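Local coordinates for protein histidine utilization repressor (PDB 2PKH) that probably represses the histidine utilization (hut) operon in the absence of inducer, the chain here being its C-terminal UTRA domain without the DNA-binding part, at residues S40-F45 with Q52-F57; V92-L97 with L116-T121. All coordinates share one frame; numbering follows the deposited sequence.

Interaction 1 (S40-F45 with Q52-F57); sequences SLIVHF and QIEDRF. With EDO (1,2-ethanediol), chain N.
Six main-chain hydrogen bonds tie 40-45 to 52-57, two each at Ser40-Arg56, Ile42-Glu54 and His44-Gln52. Glu54 N meets Ile42 O at 2.9 Å with 174° at the hydrogen, whereas Gln52 N to His44 O, at 3.3 Å, is the longest and most bent. At the intervening non-hydrogen-bonded pairs, Leu41 CA and Val43 CA direct C-H groups at Glu54 O and Gln52 O. Glu54 O has three partners: Ile42 N at 3.1 Å, the Leu41 C-H and a water that donates to it and lies 2.7 Å from Ser40 OG, a hydroxyl also hydrogen-bonded to Tyr66. The two segments are the central parts of the beta hairpin of strands 36-46 and 49-59, in the antiparallel sheet of the UTRA domain. On the face bearing Ser40, Ile42, His44 and Gln52, the buried Glu54 carboxylate is paired within its own strand: Arg56 NE gives OE1 a 2.7 Å salt bridge, from above the carboxylate plane, and NH2 adds a weak bond. Glu54 OE2 sits at the edge of the His44 imidazole, 2.9 Å from CE1; this could favour positive charge on the ring, although Arg56 already offsets the carboxylate. Ile42 CG2 and C2 of a bound 1,2-ethanediol, probably from the crystallisation liquor, lie over opposite ring faces, both offset toward the rim; the diol O2 donates a weak hydrogen bond to Gln52 OE1. The opposite face of the sheet, bearing Leu41, Val43, Ile53 and Asp55, is mainly apolar, Leu41 CD2 pressing tightly on Ile53 CG2 at 3.4 Å. Asp55 OD1, 3.6 Å from Leu41 CD1, is hydrogen-bonded by His39 NE2.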
loop_
_atom_site.group_PDB
_atom_site.type_symbol
_atom_site.label_atom_id
_atom_site.label_comp_id
_atom_site.label_asym_id
_atom_site.label_seq_id
_atom_site.Cartn_x
_atom_site.Cartn_y
_atom_site.Cartn_z
ATOM N N SER B 40 6.433 22.552 14.900
ATOM C CA SER B 40 7.120 23.102 13.815
ATOM C C SER B 40 6.113 23.371 12.653
ATOM O O SER B 40 5.196 22.589 12.425
ATOM C CB SER B 40 8.303 22.178 13.338
ATOM O OG SER B 40 7.837 20.864 12.922
ATOM N N LEU B 41 6.316 24.464 11.936
ATOM C CA LEU B 41 5.563 24.715 10.671
ATOM C C LEU B 41 6.614 25.031 9.623
ATOM O O LEU B 41 7.385 26.003 9.752
ATOM C CB LEU B 41 4.546 25.883 10.818
ATOM C CG LEU B 41 3.534 25.846 9.633
ATOM C CD1 LEU B 41 2.218 26.526 10.126
ATOM C CD2 LEU B 41 4.163 26.498 8.520
ATOM N N ILE B 42 6.688 24.172 8.588
ATOM C CA ILE B 42 7.695 24.300 7.552
ATOM C C ILE B 42 7.028 24.334 6.173
ATOM O O ILE B 42 6.055 23.635 5.985
ATOM C CB ILE B 42 8.660 23.083 7.553
ATOM C CG1 ILE B 42 9.360 22.965 8.945
ATOM C CG2 ILE B 42 9.742 23.271 6.442
ATOM C CD1 ILE B 42 10.354 21.769 9.041
ATOM N N VAL B 43 7.528 25.140 5.244
ATOM C CA VAL B 43 6.974 25.133 3.862
ATOM C C VAL B 43 8.052 24.443 3.082
ATOM O O VAL B 43 9.224 24.846 3.108
ATOM C CB VAL B 43 6.753 26.508 3.294
ATOM C CG1 VAL B 43 6.145 26.511 1.819
ATOM C CG2 VAL B 43 5.758 27.343 4.242
ATOM N N HIS B 44 7.633 23.411 2.385
ATOM C CA HIS B 44 8.511 22.598 1.542
ATOM C C HIS B 44 8.320 23.036 0.089
ATOM O O HIS B 44 7.175 23.193 -0.369
ATOM C CB HIS B 44 8.112 21.122 1.692
ATOM C CG HIS B 44 8.487 20.525 3.025
ATOM N ND1 HIS B 44 7.606 20.474 4.084
ATOM C CD2 HIS B 44 9.636 19.977 3.474
ATOM C CE1 HIS B 44 8.183 19.890 5.117
ATOM N NE2 HIS B 44 9.422 19.606 4.781
ATOM N N PHE B 45 9.433 23.145 -0.620
ATOM C CA PHE B 45 9.476 23.616 -2.039
ATOM C C PHE B 45 10.027 22.476 -2.900
ATOM O O PHE B 45 10.919 21.751 -2.445
ATOM C CB PHE B 45 10.429 24.810 -2.201
ATOM C CG PHE B 45 9.977 26.064 -1.481
ATOM C CD1 PHE B 45 9.430 27.087 -2.176
ATOM C CD2 PHE B 45 10.065 26.157 -0.117
ATOM C CE1 PHE B 45 8.987 28.301 -1.475
ATOM C CE2 PHE B 45 9.604 27.303 0.578
ATOM C CZ PHE B 45 9.068 28.355 -0.117
ATOM N N GLN B 52 4.133 21.991 -0.159
ATOM C CA GLN B 52 3.476 21.465 1.092
ATOM C C GLN B 52 3.675 22.403 2.217
ATOM O O GLN B 52 4.752 22.925 2.331
ATOM C CB GLN B 52 4.185 20.195 1.535
ATOM C CG GLN B 52 3.356 19.377 2.504
ATOM C CD GLN B 52 4.157 18.277 3.167
ATOM O OE1 GLN B 52 5.134 18.536 3.792
ATOM N NE2 GLN B 52 3.757 17.057 2.969
ATOM N N ILE B 53 2.643 22.620 3.042
ATOM C CA ILE B 53 2.862 23.183 4.364
ATOM C C ILE B 53 2.776 22.018 5.365
ATOM O O ILE B 53 1.784 21.326 5.405
ATOM C CB ILE B 53 1.823 24.310 4.753
ATOM C CG1 ILE B 53 1.766 25.384 3.654
ATOM C CG2 ILE B 53 2.276 25.066 6.026
ATOM C CD1 ILE B 53 0.751 26.548 4.029
ATOM N N GLU B 54 3.804 21.800 6.172
ATOM C CA GLU B 54 3.727 20.637 7.099
ATOM C C GLU B 54 3.618 21.284 8.491
ATOM O O GLU B 54 4.578 21.929 8.905
ATOM C CB GLU B 54 5.063 19.884 7.061
ATOM C CG GLU B 54 5.293 18.846 8.179
ATOM C CD GLU B 54 6.785 18.365 8.292
ATOM O OE1 GLU B 54 7.064 17.208 8.734
ATOM O OE2 GLU B 54 7.668 19.144 7.917
ATOM N N ASP B 55 2.470 21.146 9.162
ATOM C CA ASP B 55 2.238 21.718 10.499
ATOM C C ASP B 55 2.254 20.534 11.426
ATOM O O ASP B 55 1.359 19.695 11.321
ATOM C CB ASP B 55 0.834 22.316 10.549
ATOM C CG ASP B 55 0.710 23.373 11.664
ATOM O OD1 ASP B 55 1.777 23.685 12.287
ATOM O OD2 ASP B 55 -0.440 23.830 11.934
ATOM N N ARG B 56 3.310 20.408 12.236
ATOM C CA ARG B 56 3.639 19.161 12.932
ATOM C C ARG B 56 3.762 19.383 14.406
ATOM O O ARG B 56 4.416 20.338 14.826
ATOM C CB ARG B 56 4.999 18.578 12.406
ATOM C CG ARG B 56 5.455 17.288 13.164
ATOM C CD ARG B 56 6.580 16.517 12.442
ATOM N NE ARG B 56 6.251 16.057 11.074
ATOM C CZ ARG B 56 5.589 14.944 10.767
ATOM N NH1 ARG B 56 5.091 14.153 11.721
ATOM N NH2 ARG B 56 5.360 14.667 9.479
ATOM N N PHE B 57 3.193 18.495 15.180
ATOM C CA PHE B 57 3.322 18.564 16.639
ATOM C C PHE B 57 3.932 17.272 17.183
ATOM O O PHE B 57 3.636 16.184 16.643
ATOM C CB PHE B 57 1.921 18.784 17.238
ATOM C CG PHE B 57 1.221 20.007 16.675
ATOM C CD1 PHE B 57 1.180 21.212 17.386
ATOM C CD2 PHE B 57 0.636 19.950 15.374
ATOM C CE1 PHE B 57 0.563 22.338 16.811
ATOM C CE2 PHE B 57 0.035 21.063 14.816
ATOM C CZ PHE B 57 0.050 22.278 15.529
HETATM C C1 EDO N . 8.315 15.101 4.130
HETATM O O1 EDO N . 9.369 15.524 3.278
HETATM C C2 EDO N . 7.405 16.318 4.351
HETATM O O2 EDO N . 6.384 15.976 5.312
HETATM O O HOH W 1 7.099 20.845 10.329
#

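Interaction 2 (V92-L97 with L116-T121)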
loop_
_atom_site.group_PDB
_atom_site.type_symbol
_atom_site.label_atom_id
_atom_site.label_comp_id
_atom_site.label_asym_id
_atom_site.label_seq_id
_atom_site.Cartn_x
_atom_site.Cartn_y
_atom_site.Cartn_z
ATOM N N VAL B 92 -5.884 10.747 7.269
ATOM C CA VAL B 92 -7.193 11.164 6.924
ATOM C C VAL B 92 -6.935 12.105 5.757
ATOM O O VAL B 92 -6.089 13.036 5.868
ATOM C CB VAL B 92 -7.870 11.899 8.101
ATOM C CG1 VAL B 92 -9.148 12.419 7.703
ATOM C CG2 VAL B 92 -8.129 10.896 9.310
ATOM N N VAL B 93 -7.582 11.840 4.631
ATOM C CA VAL B 93 -7.301 12.625 3.419
ATOM C C VAL B 93 -8.610 13.230 2.936
ATOM O O VAL B 93 -9.595 12.484 2.790
ATOM C CB VAL B 93 -6.740 11.716 2.351
ATOM C CG1 VAL B 93 -6.392 12.519 1.053
ATOM C CG2 VAL B 93 -5.539 10.953 2.885
ATOM N N GLU B 94 -8.565 14.550 2.661
ATOM C CA GLU B 94 -9.682 15.400 2.342
ATOM C C GLU B 94 -9.264 16.358 1.229
ATOM O O GLU B 94 -8.094 16.673 1.087
ATOM C CB GLU B 94 -10.009 16.244 3.601
ATOM C CG GLU B 94 -10.911 15.512 4.562
ATOM C CD GLU B 94 -11.125 16.267 5.866
ATOM O OE1 GLU B 94 -10.169 16.378 6.645
ATOM O OE2 GLU B 94 -12.282 16.675 6.115
ATOM N N ALA B 95 -10.243 16.837 0.487
ATOM C CA ALA B 95 -10.037 17.944 -0.443
ATOM C C ALA B 95 -10.712 19.177 0.169
ATOM O O ALA B 95 -11.925 19.207 0.519
ATOM C CB ALA B 95 -10.639 17.593 -1.845
ATOM N N ILE B 96 -9.923 20.219 0.263
ATOM C CA ILE B 96 -10.395 21.464 0.846
ATOM C C ILE B 96 -9.869 22.659 0.076
ATOM O O ILE B 96 -8.956 22.537 -0.767
ATOM C CB ILE B 96 -9.873 21.566 2.329
ATOM C CG1 ILE B 96 -8.354 21.752 2.318
ATOM C CG2 ILE B 96 -10.431 20.331 3.220
ATOM C CD1 ILE B 96 -7.745 22.327 3.634
ATOM N N LEU B 97 -10.409 23.826 0.417
ATOM C CA LEU B 97 -9.768 25.135 0.061
ATOM C C LEU B 97 -8.858 25.637 1.216
ATOM O O LEU B 97 -9.210 25.497 2.385
ATOM C CB LEU B 97 -10.845 26.180 -0.268
ATOM C CG LEU B 97 -11.679 25.986 -1.520
ATOM C CD1 LEU B 97 -12.669 27.144 -1.801
ATOM C CD2 LEU B 97 -10.731 25.759 -2.730
ATOM N N LEU B 116 -5.572 17.774 1.680
ATOM C CA LEU B 116 -5.285 17.862 3.089
ATOM C C LEU B 116 -5.096 16.471 3.640
ATOM O O LEU B 116 -5.966 15.596 3.474
ATOM C CB LEU B 116 -6.452 18.550 3.814
ATOM C CG LEU B 116 -6.273 18.620 5.366
ATOM C CD1 LEU B 116 -5.105 19.551 5.725
ATOM C CD2 LEU B 116 -7.529 19.141 5.969
ATOM N N ILE B 117 -3.960 16.254 4.280
ATOM C CA ILE B 117 -3.665 14.957 4.897
ATOM C C ILE B 117 -3.369 15.228 6.357
ATOM O O ILE B 117 -2.498 16.084 6.675
ATOM C CB ILE B 117 -2.438 14.340 4.190
ATOM C CG1 ILE B 117 -2.700 14.218 2.669
ATOM C CG2 ILE B 117 -2.080 12.941 4.767
ATOM C CD1 ILE B 117 -1.552 13.601 1.994
ATOM N N ARG B 118 -4.058 14.512 7.238
ATOM C CA ARG B 118 -3.842 14.647 8.660
ATOM C C ARG B 118 -3.344 13.301 9.074
ATOM O O ARG B 118 -3.982 12.285 8.813
ATOM C CB ARG B 118 -5.149 14.995 9.388
ATOM C CG ARG B 118 -5.465 16.453 9.232
ATOM C CD ARG B 118 -6.638 16.902 10.020
ATOM N NE ARG B 118 -7.866 16.530 9.358
ATOM C CZ ARG B 118 -9.045 16.487 9.976
ATOM N NH1 ARG B 118 -9.128 16.835 11.271
ATOM N NH2 ARG B 118 -10.144 16.144 9.301
ATOM N N ARG B 119 -2.184 13.290 9.726
ATOM C CA ARG B 119 -1.492 12.054 10.062
ATOM C C ARG B 119 -1.126 12.037 11.559
ATOM O O ARG B 119 -0.770 13.097 12.128
ATOM C CB ARG B 119 -0.193 12.067 9.311
ATOM C CG ARG B 119 -0.310 11.772 7.849
ATOM C CD ARG B 119 1.035 11.208 7.465
ATOM N NE ARG B 119 1.445 11.694 6.174
ATOM C CZ ARG B 119 1.126 11.132 5.004
ATOM N NH1 ARG B 119 1.604 11.677 3.875
ATOM N NH2 ARG B 119 0.338 10.045 4.947
ATOM N N ARG B 120 -1.109 10.852 12.145
ATOM C CA ARG B 120 -0.514 10.615 13.474
ATOM C C ARG B 120 0.405 9.438 13.325
ATOM O O ARG B 120 0.099 8.520 12.546
ATOM C CB ARG B 120 -1.616 10.205 14.435
ATOM C CG ARG B 120 -2.020 11.264 15.349
ATOM C CD ARG B 120 -3.521 11.236 15.764
ATOM N NE ARG B 120 -4.340 9.994 15.683
ATOM C CZ ARG B 120 -4.823 9.345 16.747
ATOM N NH1 ARG B 120 -4.527 9.747 17.994
ATOM N NH2 ARG B 120 -5.589 8.275 16.583
ATOM N N THR B 121 1.487 9.399 14.092
ATOM C CA THR B 121 2.444 8.287 13.980
ATOM C C THR B 121 2.732 7.841 15.416
ATOM O O THR B 121 3.008 8.708 16.309
ATOM C CB THR B 121 3.737 8.753 13.303
ATOM O OG1 THR B 121 3.377 9.215 11.972
ATOM C CG2 THR B 121 4.864 7.668 13.245
HETATM O O HOH W 2 -7.577 15.588 6.704
#
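Two hydrogen-bonded pairs, Val92-Arg118 and Glu94-Leu116, fix the antiparallel register of 92-97 on 116-121. Leu116 N to Glu94 O is short and straight (2.8 Å, 171°), but Val92 N to Arg118 O is bent to 135°. Between them Val92 O and Leu116 O also receive C-H groups from Ile117 CA and Val93 CA. The charged part is a cross-strand salt bridge: Arg118, its chain bent at chi3 (-79°), brings NH2 to 2.7 Å from Glu94 OE1. Guanidinium and carboxylate are nearly coplanar, yet NH2 approaches OE1 from above the carboxylate plane. A water donates to Glu94 OE1 and Val92 O and accepts from Arg118 NE at 2.8 Å, so one water links the carboxylate, the guanidinium and the main chain. Apolar contact is looser. Ile96 CD1 meets Leu116 CD2 at 4.0 Å, the two chains crossing obliquely, and on the other face of the sheet Val93 CG2 approaches Ile117 CG1 at 4.3 Å. Strand 126-136 flanks 113-123 on its far side, with backbone hydrogen bonding between Ile117 and Leu133, while 88-97, an outermost strand of this chain's sheet, pairs through Val92 and Val93 with an antiparallel strand of the second subunit, so the sheet runs on across the interface.

In the fold
Both interactions are antiparallel strand pairings in one sheet, in the order 9-20, 36-46, 49-59, 126-136, 113-123, 88-97, so strand 126-136 stands between them; their centres are about 13 Å apart. Interaction 1 is a buried hairpin close to the centre of the chain, with Pro76 at the start of helix 76-83 on the polar face and helix 100-106 on the apolar one. Interaction 2, partly buried, joins strands between which helix 100-106 lies in sequence and reaches the subunit interface. In 40-45 with 52-57 the carboxylate finds its salt-bridge partner within its own strand, among buried polar groups, whereas in 92-97 with 116-121 the salt bridge spans the strands and involves an exposed arginine.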